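Flocculation protein FLO11 (Saccharomyces cerevisiae, PDB 4UYT) mediates homotypic cell-cell adhesion of yeast through its N-terminal domain, supporting flocculation, invasive growth, pseudohypha formation and biofilm development. Local coordinates at residues M116-Q127 against W137-T148. Sequence-based numbering, arbitrary orientation.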
ATOM      1  N   MET A 116       3.918   7.209  -8.156  1.00  6.38           N
ATOM      2  CA  MET A 116       4.230   6.707  -6.840  1.00  6.29           C
ATOM      3  C   MET A 116       5.361   5.674  -6.930  1.00  6.14           C
ATOM      4  O   MET A 116       5.272   4.769  -7.751  1.00  6.71           O
ATOM      5  CB  MET A 116       2.988   6.021  -6.302  1.00  6.44           C
ATOM      6  CG  MET A 116       3.084   5.516  -4.879  1.00  6.32           C
ATOM      7  SD  MET A 116       1.576   4.687  -4.380  1.00  7.50           S
ATOM      8  CE  MET A 116       1.813   3.087  -5.136  1.00  8.53           C
ATOM      9  N   PRO A 117       6.386   5.744  -6.070  1.00  6.01           N
ATOM     10  CA  PRO A 117       7.367   4.649  -6.025  1.00  6.15           C
ATOM     11  C   PRO A 117       6.702   3.448  -5.386  1.00  5.96           C
ATOM     12  O   PRO A 117       5.986   3.607  -4.387  1.00  6.24           O
ATOM     13  CB  PRO A 117       8.494   5.235  -5.145  1.00  6.75           C
ATOM     14  CG  PRO A 117       7.782   6.210  -4.220  1.00  6.72           C
ATOM     15  CD  PRO A 117       6.643   6.780  -5.049  1.00  6.66           C
ATOM     16  N   ASN A 118       6.921   2.261  -5.926  1.00  6.80           N
ATOM     17  CA  ASN A 118       6.216   1.092  -5.454  1.00  6.76           C
ATOM     18  C   ASN A 118       6.806   0.595  -4.140  1.00  6.82           C
ATOM     19  O   ASN A 118       7.959   0.810  -3.800  1.00  7.99           O
ATOM     20  CB  ASN A 118       6.202   0.038  -6.549  1.00  7.56           C
ATOM     21  CG  ASN A 118       5.335   0.458  -7.708  1.00  7.68           C
ATOM     22  OD1 ASN A 118       5.780   0.424  -8.896  1.00 10.53           O
ATOM     23  ND2 ASN A 118       4.147   0.869  -7.436  1.00  5.74           N
ATOM     24  N   PHE A 119       5.973  -0.119  -3.420  1.00  7.12           N
ATOM     25  CA  PHE A 119       6.317  -0.619  -2.108  1.00  7.26           C
ATOM     26  C   PHE A 119       5.575  -1.935  -1.905  1.00  7.22           C
ATOM     27  O   PHE A 119       4.783  -2.368  -2.740  1.00  8.36           O
ATOM     28  CB  PHE A 119       5.999   0.428  -1.008  1.00  7.23           C
ATOM     29  CG  PHE A 119       4.555   0.883  -0.999  1.00  6.79           C
ATOM     30  CD1 PHE A 119       3.587   0.160  -0.352  1.00  7.22           C
ATOM     31  CD2 PHE A 119       4.169   2.046  -1.643  1.00  7.31           C
ATOM     32  CE1 PHE A 119       2.255   0.568  -0.363  1.00  7.84           C
ATOM     33  CE2 PHE A 119       2.852   2.475  -1.653  1.00  7.45           C
ATOM     34  CZ  PHE A 119       1.906   1.720  -0.997  1.00  7.69           C
ATOM     35  N   GLN A 120       5.833  -2.555  -0.761  1.00  8.04           N
ATOM     36  CA  GLN A 120       5.136  -3.764  -0.375  1.00  8.37           C
ATOM     37  C   GLN A 120       4.580  -3.600   1.011  1.00  7.90           C
ATOM     38  O   GLN A 120       5.060  -2.790   1.808  1.00  8.99           O
ATOM     39  CB  GLN A 120       6.046  -4.991  -0.450  1.00 10.61           C
ATOM     40  CG  GLN A 120       6.734  -5.150  -1.793  1.00 11.86           C
ATOM     41  CD  GLN A 120       7.951  -4.266  -1.904  1.00 15.28           C
ATOM     42  OE1 GLN A 120       8.782  -4.244  -1.001  1.00 20.23           O
ATOM     43  NE2 GLN A 120       8.057  -3.506  -3.001  1.00 16.10           N
ATOM     44  N   ILE A 121       3.556  -4.393   1.291  1.00  8.21           N
ATOM     45  CA  ILE A 121       2.991  -4.477   2.614  1.00  8.27           C
ATOM     46  C   ILE A 121       3.164  -5.916   3.087  1.00  8.28           C
ATOM     47  O   ILE A 121       2.678  -6.851   2.428  1.00  9.12           O
ATOM     48  CB  ILE A 121       1.520  -4.025   2.653  1.00  8.32           C
ATOM     49  CG1 ILE A 121       1.361  -2.628   2.030  1.00  8.98           C
ATOM     50  CG2 ILE A 121       1.029  -4.052   4.094  1.00  9.13           C
ATOM     51  CD1 ILE A 121      -0.045  -2.079   2.095  1.00  9.09           C
ATOM     52  N   GLN A 122       3.874  -6.070   4.206  1.00  8.87           N
ATOM     53  CA  GLN A 122       4.224  -7.371   4.740  1.00  9.57           C
ATOM     54  C   GLN A 122       3.267  -7.669   5.877  1.00  9.31           C
ATOM     55  O   GLN A 122       3.253  -6.977   6.903  1.00 10.11           O
ATOM     56  CB  GLN A 122       5.671  -7.348   5.221  1.00 11.55           C
ATOM     57  CG  GLN A 122       6.188  -8.631   5.832  1.00 15.70           C
ATOM     58  CD  GLN A 122       7.553  -8.426   6.463  1.00 23.06           C
ATOM     59  OE1 GLN A 122       8.487  -7.986   5.812  1.00 28.65           O
ATOM     60  NE2 GLN A 122       7.653  -8.705   7.747  1.00 27.02           N
ATOM     61  N   PHE A 123       2.495  -8.744   5.685  1.00  9.41           N
ATOM     62  CA  PHE A 123       1.544  -9.223   6.675  1.00 10.45           C
ATOM     63  C   PHE A 123       2.107 -10.486   7.329  1.00 11.64           C
ATOM     64  O   PHE A 123       2.587 -11.396   6.643  1.00 13.04           O
ATOM     65  CB  PHE A 123       0.243  -9.641   5.997  1.00 10.90           C
ATOM     66  CG  PHE A 123      -0.604  -8.511   5.447  1.00 10.11           C
ATOM     67  CD1 PHE A 123      -0.257  -7.872   4.266  1.00 10.26           C
ATOM     68  CD2 PHE A 123      -1.786  -8.145   6.069  1.00 10.77           C
ATOM     69  CE1 PHE A 123      -1.054  -6.858   3.757  1.00 10.25           C
ATOM     70  CE2 PHE A 123      -2.610  -7.165   5.540  1.00 10.76           C
ATOM     71  CZ  PHE A 123      -2.249  -6.532   4.377  1.00 11.10           C
ATOM     72  N   GLU A 124       1.983 -10.561   8.643  1.00 11.80           N
ATOM     73  CA  GLU A 124       2.243 -11.801   9.358  1.00 13.23           C
ATOM     74  C   GLU A 124       1.061 -12.038  10.267  1.00 13.05           C
ATOM     75  O   GLU A 124       0.892 -11.357  11.279  1.00 13.47           O
ATOM     76  CB  GLU A 124       3.535 -11.729  10.192  1.00 16.54           C
ATOM     77  CG  GLU A 124       4.814 -11.614   9.387  1.00 18.46           C
ATOM     78  CD  GLU A 124       6.072 -11.545  10.251  1.00 26.41           C
ATOM     79  OE1 GLU A 124       5.989 -11.583  11.500  1.00 33.75           O
ATOM     80  OE2 GLU A 124       7.166 -11.438   9.665  1.00 38.01           O
ATOM     81  N   TYR A 125       0.278 -13.057   9.924  1.00 13.27           N
ATOM     82  CA  TYR A 125      -0.783 -13.547  10.771  1.00 14.05           C
ATOM     83  C   TYR A 125      -0.351 -14.846  11.446  1.00 15.01           C
ATOM     84  O   TYR A 125       0.496 -15.590  10.943  1.00 16.38           O
ATOM     85  CB  TYR A 125      -2.026 -13.841   9.940  1.00 13.85           C
ATOM     86  CG  TYR A 125      -2.707 -12.646   9.294  1.00 11.83           C
ATOM     87  CD1 TYR A 125      -3.651 -11.908  10.000  1.00 12.58           C
ATOM     88  CD2 TYR A 125      -2.513 -12.335   7.949  1.00 11.68           C
ATOM     89  CE1 TYR A 125      -4.343 -10.851   9.419  1.00 11.42           C
ATOM     90  CE2 TYR A 125      -3.213 -11.297   7.353  1.00 11.68           C
ATOM     91  CZ  TYR A 125      -4.135 -10.554   8.082  1.00 11.57           C
ATOM     92  OH  TYR A 125      -4.887  -9.538   7.523  1.00 11.08           O
ATOM     93  N   LEU A 126      -0.937 -15.110  12.601  1.00 16.87           N
ATOM     94  CA  LEU A 126      -0.769 -16.397  13.280  1.00 17.74           C
ATOM     95  C   LEU A 126       0.666 -16.684  13.711  1.00 18.97           C
ATOM     96  O   LEU A 126       1.033 -17.845  13.873  1.00 25.44           O
ATOM     97  CB  LEU A 126      -1.270 -17.574  12.411  1.00 19.48           C
ATOM     98  CG  LEU A 126      -2.750 -17.677  12.047  1.00 22.21           C
ATOM     99  CD1 LEU A 126      -3.033 -19.070  11.503  1.00 22.89           C
ATOM    100  CD2 LEU A 126      -3.656 -17.397  13.239  1.00 21.79           C
ATOM    101  N   GLN A 127       1.469 -15.652  13.916  1.00 19.64           N
ATOM    102  CA  GLN A 127       2.811 -15.805  14.453  1.00 22.56           C
ATOM    103  C   GLN A 127       2.808 -15.269  15.863  1.00 23.07           C
ATOM    104  O   GLN A 127       1.859 -14.601  16.284  1.00 20.36           O
ATOM    105  CB  GLN A 127       3.840 -15.073  13.587  1.00 24.54           C
ATOM    106  CG  GLN A 127       3.996 -15.655  12.185  1.00 26.00           C
ATOM    107  CD  GLN A 127       4.445 -17.108  12.173  1.00 30.66           C
ATOM    108  OE1 GLN A 127       4.044 -17.890  11.307  1.00 32.05           O
ATOM    109  NE2 GLN A 127       5.271 -17.481  13.135  1.00 33.95           N
ATOM    110  N   TRP A 137      -8.657 -19.946  11.804  1.00 19.65           N
ATOM    111  CA  TRP A 137      -8.163 -19.251  10.633  1.00 19.73           C
ATOM    112  C   TRP A 137      -8.772 -19.874   9.376  1.00 18.32           C
ATOM    113  O   TRP A 137      -8.756 -21.084   9.203  1.00 20.72           O
ATOM    114  CB  TRP A 137      -6.641 -19.323  10.593  1.00 18.24           C
ATOM    115  CG  TRP A 137      -6.117 -18.679   9.381  1.00 16.63           C
ATOM    116  CD1 TRP A 137      -5.868 -19.290   8.202  1.00 16.41           C
ATOM    117  CD2 TRP A 137      -5.821 -17.278   9.193  1.00 15.52           C
ATOM    118  NE1 TRP A 137      -5.441 -18.373   7.282  1.00 15.75           N
ATOM    119  CE2 TRP A 137      -5.394 -17.135   7.866  1.00 14.63           C
ATOM    120  CE3 TRP A 137      -5.872 -16.145  10.018  1.00 16.25           C
ATOM    121  CZ2 TRP A 137      -5.028 -15.910   7.331  1.00 15.53           C
ATOM    122  CZ3 TRP A 137      -5.497 -14.938   9.498  1.00 14.82           C
ATOM    123  CH2 TRP A 137      -5.095 -14.823   8.158  1.00 14.98           C
ATOM    124  N   GLN A 138      -9.301 -19.035   8.488  1.00 16.46           N
ATOM    125  CA  GLN A 138      -9.932 -19.553   7.290  1.00 17.98           C
ATOM    126  C   GLN A 138      -9.712 -18.692   6.057  1.00 15.55           C
ATOM    127  O   GLN A 138     -10.556 -18.694   5.162  1.00 17.08           O
ATOM    128  CB  GLN A 138     -11.418 -19.762   7.549  1.00 21.01           C
ATOM    129  CG  GLN A 138     -12.175 -18.523   7.975  1.00 23.66           C
ATOM    130  CD  GLN A 138     -13.646 -18.794   8.207  1.00 31.09           C
ATOM    131  OE1 GLN A 138     -14.186 -18.501   9.272  1.00 39.64           O
ATOM    132  NE2 GLN A 138     -14.301 -19.376   7.217  1.00 34.36           N
ATOM    133  N   TRP A 139      -8.579 -18.001   5.988  1.00 15.07           N
ATOM    134  CA  TRP A 139      -8.372 -17.079   4.894  1.00 14.53           C
ATOM    135  C   TRP A 139      -7.098 -17.359   4.098  1.00 14.35           C
ATOM    136  O   TRP A 139      -6.623 -16.453   3.415  1.00 15.56           O
ATOM    137  CB  TRP A 139      -8.434 -15.622   5.405  1.00 13.32           C
ATOM    138  CG  TRP A 139      -9.702 -15.358   6.148  1.00 13.53           C
ATOM    139  CD1 TRP A 139     -10.935 -15.112   5.619  1.00 14.99           C
ATOM    140  CD2 TRP A 139      -9.875 -15.407   7.561  1.00 14.55           C
ATOM    141  NE1 TRP A 139     -11.861 -14.965   6.619  1.00 15.97           N
ATOM    142  CE2 TRP A 139     -11.242 -15.161   7.826  1.00 14.97           C
ATOM    143  CE3 TRP A 139      -9.003 -15.623   8.631  1.00 14.80           C
ATOM    144  CZ2 TRP A 139     -11.751 -15.115   9.126  1.00 16.80           C
ATOM    145  CZ3 TRP A 139      -9.508 -15.581   9.916  1.00 16.46           C
ATOM    146  CH2 TRP A 139     -10.872 -15.343  10.152  1.00 17.46           C
ATOM    147  N   GLY A 140      -6.566 -18.577   4.147  1.00 14.37           N
ATOM    148  CA  GLY A 140      -5.421 -18.938   3.313  1.00 14.78           C
ATOM    149  C   GLY A 140      -4.082 -18.511   3.867  1.00 15.08           C
ATOM    150  O   GLY A 140      -3.878 -18.484   5.081  1.00 15.55           O
ATOM    151  N   THR A 141      -3.153 -18.217   2.972  1.00 15.21           N
ATOM    152  CA  THR A 141      -1.769 -18.007   3.337  1.00 14.56           C
ATOM    153  C   THR A 141      -1.651 -16.959   4.448  1.00 14.06           C
ATOM    154  O   THR A 141      -2.261 -15.895   4.364  1.00 14.49           O
ATOM    155  CB  THR A 141      -1.026 -17.585   2.074  1.00 15.30           C
ATOM    156  OG1 THR A 141      -1.125 -18.678   1.154  1.00 16.67           O
ATOM    157  CG2 THR A 141       0.416 -17.251   2.347  1.00 16.38           C
ATOM    158  N   THR A 142      -0.839 -17.238   5.468  1.00 13.92           N
ATOM    159  CA  THR A 142      -0.793 -16.427   6.675  1.00 13.96           C
ATOM    160  C   THR A 142       0.314 -15.380   6.759  1.00 13.82           C
ATOM    161  O   THR A 142       0.149 -14.399   7.460  1.00 14.39           O
ATOM    162  CB  THR A 142      -0.717 -17.315   7.923  1.00 14.77           C
ATOM    163  OG1 THR A 142       0.391 -18.217   7.790  1.00 17.29           O
ATOM    164  CG2 THR A 142      -1.996 -18.118   8.096  1.00 17.14           C
ATOM    165  N   SER A 143       1.430 -15.604   6.070  1.00 13.94           N
ATOM    166  CA  SER A 143       2.500 -14.621   5.971  1.00 14.12           C
ATOM    167  C   SER A 143       2.759 -14.371   4.500  1.00 14.32           C
ATOM    168  O   SER A 143       2.994 -15.305   3.729  1.00 15.30           O
ATOM    169  CB  SER A 143       3.780 -15.104   6.659  1.00 18.00           C
ATOM    170  OG  SER A 143       3.688 -14.985   8.074  1.00 18.67           O
ATOM    171  N   PHE A 144       2.713 -13.118   4.100  1.00 12.89           N
ATOM    172  CA  PHE A 144       2.843 -12.766   2.704  1.00 12.90           C
ATOM    173  C   PHE A 144       3.113 -11.286   2.575  1.00 11.92           C
ATOM    174  O   PHE A 144       2.892 -10.500   3.503  1.00 12.27           O
ATOM    175  CB  PHE A 144       1.556 -13.143   1.944  1.00 12.81           C
ATOM    176  CG  PHE A 144       0.296 -12.524   2.516  1.00 11.91           C
ATOM    177  CD1 PHE A 144      -0.145 -11.253   2.126  1.00 10.81           C
ATOM    178  CD2 PHE A 144      -0.464 -13.207   3.443  1.00 12.91           C
ATOM    179  CE1 PHE A 144      -1.296 -10.688   2.676  1.00 10.30           C
ATOM    180  CE2 PHE A 144      -1.614 -12.661   3.973  1.00 12.07           C
ATOM    181  CZ  PHE A 144      -2.026 -11.390   3.606  1.00 10.77           C
ATOM    182  N   ASP A 145       3.616 -10.940   1.406  1.00 11.82           N
ATOM    183  CA  ASP A 145       3.854  -9.556   1.032  1.00 11.78           C
ATOM    184  C   ASP A 145       2.955  -9.238  -0.142  1.00 11.49           C
ATOM    185  O   ASP A 145       2.870 -10.049  -1.069  1.00 15.84           O
ATOM    186  CB  ASP A 145       5.300  -9.355   0.585  1.00 14.19           C
ATOM    187  CG  ASP A 145       6.311  -9.516   1.702  1.00 16.58           C
ATOM    188  OD1 ASP A 145       5.951  -9.554   2.892  1.00 20.11           O
ATOM    189  OD2 ASP A 145       7.506  -9.559   1.365  1.00 24.32           O
ATOM    190  N   LEU A 146       2.303  -8.086  -0.132  1.00  9.64           N
ATOM    191  CA  LEU A 146       1.497  -7.577  -1.234  1.00  9.48           C
ATOM    192  C   LEU A 146       2.201  -6.363  -1.797  1.00  9.08           C
ATOM    193  O   LEU A 146       2.535  -5.424  -1.071  1.00 10.84           O
ATOM    194  CB  LEU A 146       0.111  -7.194  -0.774  1.00  9.73           C
ATOM    195  CG  LEU A 146      -0.705  -8.347  -0.201  1.00 11.10           C
ATOM    196  CD1 LEU A 146      -2.097  -7.856   0.170  1.00 12.26           C
ATOM    197  CD2 LEU A 146      -0.775  -9.551  -1.133  1.00 11.85           C
ATOM    198  N   SER A 147       2.403  -6.379  -3.101  0.71  8.77           N
ATOM    199  CA  SER A 147       3.172  -5.350  -3.756  0.71  8.39           C
ATOM    200  C   SER A 147       2.320  -4.443  -4.636  0.71  7.78           C
ATOM    201  O   SER A 147       1.321  -4.878  -5.201  0.71  8.54           O
ATOM    202  CB  SER A 147       4.246  -5.994  -4.606  0.71  9.94           C
ATOM    203  OG  SER A 147       3.636  -6.748  -5.626  0.71 12.59           O
ATOM    204  N   THR A 148       2.782  -3.202  -4.821  1.00  7.94           N
ATOM    205  CA  THR A 148       2.129  -2.284  -5.736  1.00  7.50           C
ATOM    206  C   THR A 148       2.884  -2.238  -7.056  1.00  7.54           C
ATOM    207  O   THR A 148       4.096  -2.447  -7.116  1.00  8.03           O
ATOM    208  CB  THR A 148       2.054  -0.836  -5.172  1.00  7.23           C
ATOM    209  OG1 THR A 148       3.366  -0.264  -5.070  1.00  7.29           O
ATOM    210  CG2 THR A 148       1.434  -0.786  -3.813  1.00  8.11           C
TER
HETATM  211  O   HOH W   1       6.342  -3.454  -5.563  1.00 16.51           O
HETATM  212  O   HOH W   2       8.904  -9.304   3.684  1.00 39.40           O
HETATM  213  O   HOH W   3       2.233 -16.836   9.266  1.00 19.61           O
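Thr-148 packs against Asn-118 and Phe-119 where strand 143-147 ends beside the start of its antiparallel partner 120-125. From its CB, which lies 3.9 Å from CE of Met-116, the side chain forks. With chi1 at 67°, OG1 sits between the backbone N and the carbonyl carbon and takes two bonds, one from ND2 of Asn-118 at 2.7 Å, bent at the hydrogen (141°), and a straighter one from the Phe-119 backbone N at 3.1 Å. CG2, on the other branch, lies over one face of the Phe-119 ring as a CH-pi contact, 3.9 Å from the ring centroid. The threonine backbone N donates to Phe-119 O, so three hydrogen bonds and a CH-pi contact converge on this one threonine.

Farther along, Ile-121 with Leu-146 and Phe-123 with Phe-144 are antiparallel hydrogen-bonded pairs whose side chains share the buried face, toward Tyr-32, Leu-34 and Ile-51. The Phe-123 and Phe-144 rings are nearly parallel (20°) but slid apart, so they barely overlap: CB of Phe-123 lies over a face of the Phe-144 ring, CZ of Phe-144 over a face of the Phe-123 ring, and CD1 of Phe-123 meets CE1 of Phe-144 at 3.4 Å. CZ of Phe-144 in turn meets the edge of Tyr-125, whose hydroxyl hydrogen-bonds to Tyr-32. CH2 of Trp-137 comes down on a face of the Tyr-125 ring, 3.4 Å from CG, while the indole NE1 donates to a lone pair of Gly-140 O, tying the indole to the loop's own backbone.

On the solvent side, Gln-122 and Asp-145 run side by side, joined through a water held by OE1 and OD2. A second water gathers Tyr-125 O, Gln-127 OE1, Thr-142 OG1 and Ser-143 OG at the far end.

Strand 143-147 is an outermost strand, within this chain, of a five-stranded antiparallel sheet, continued beyond 120-125 by strand 64-70, in the beta-sandwich of the fibronectin type III-like Flo11 adhesin domain.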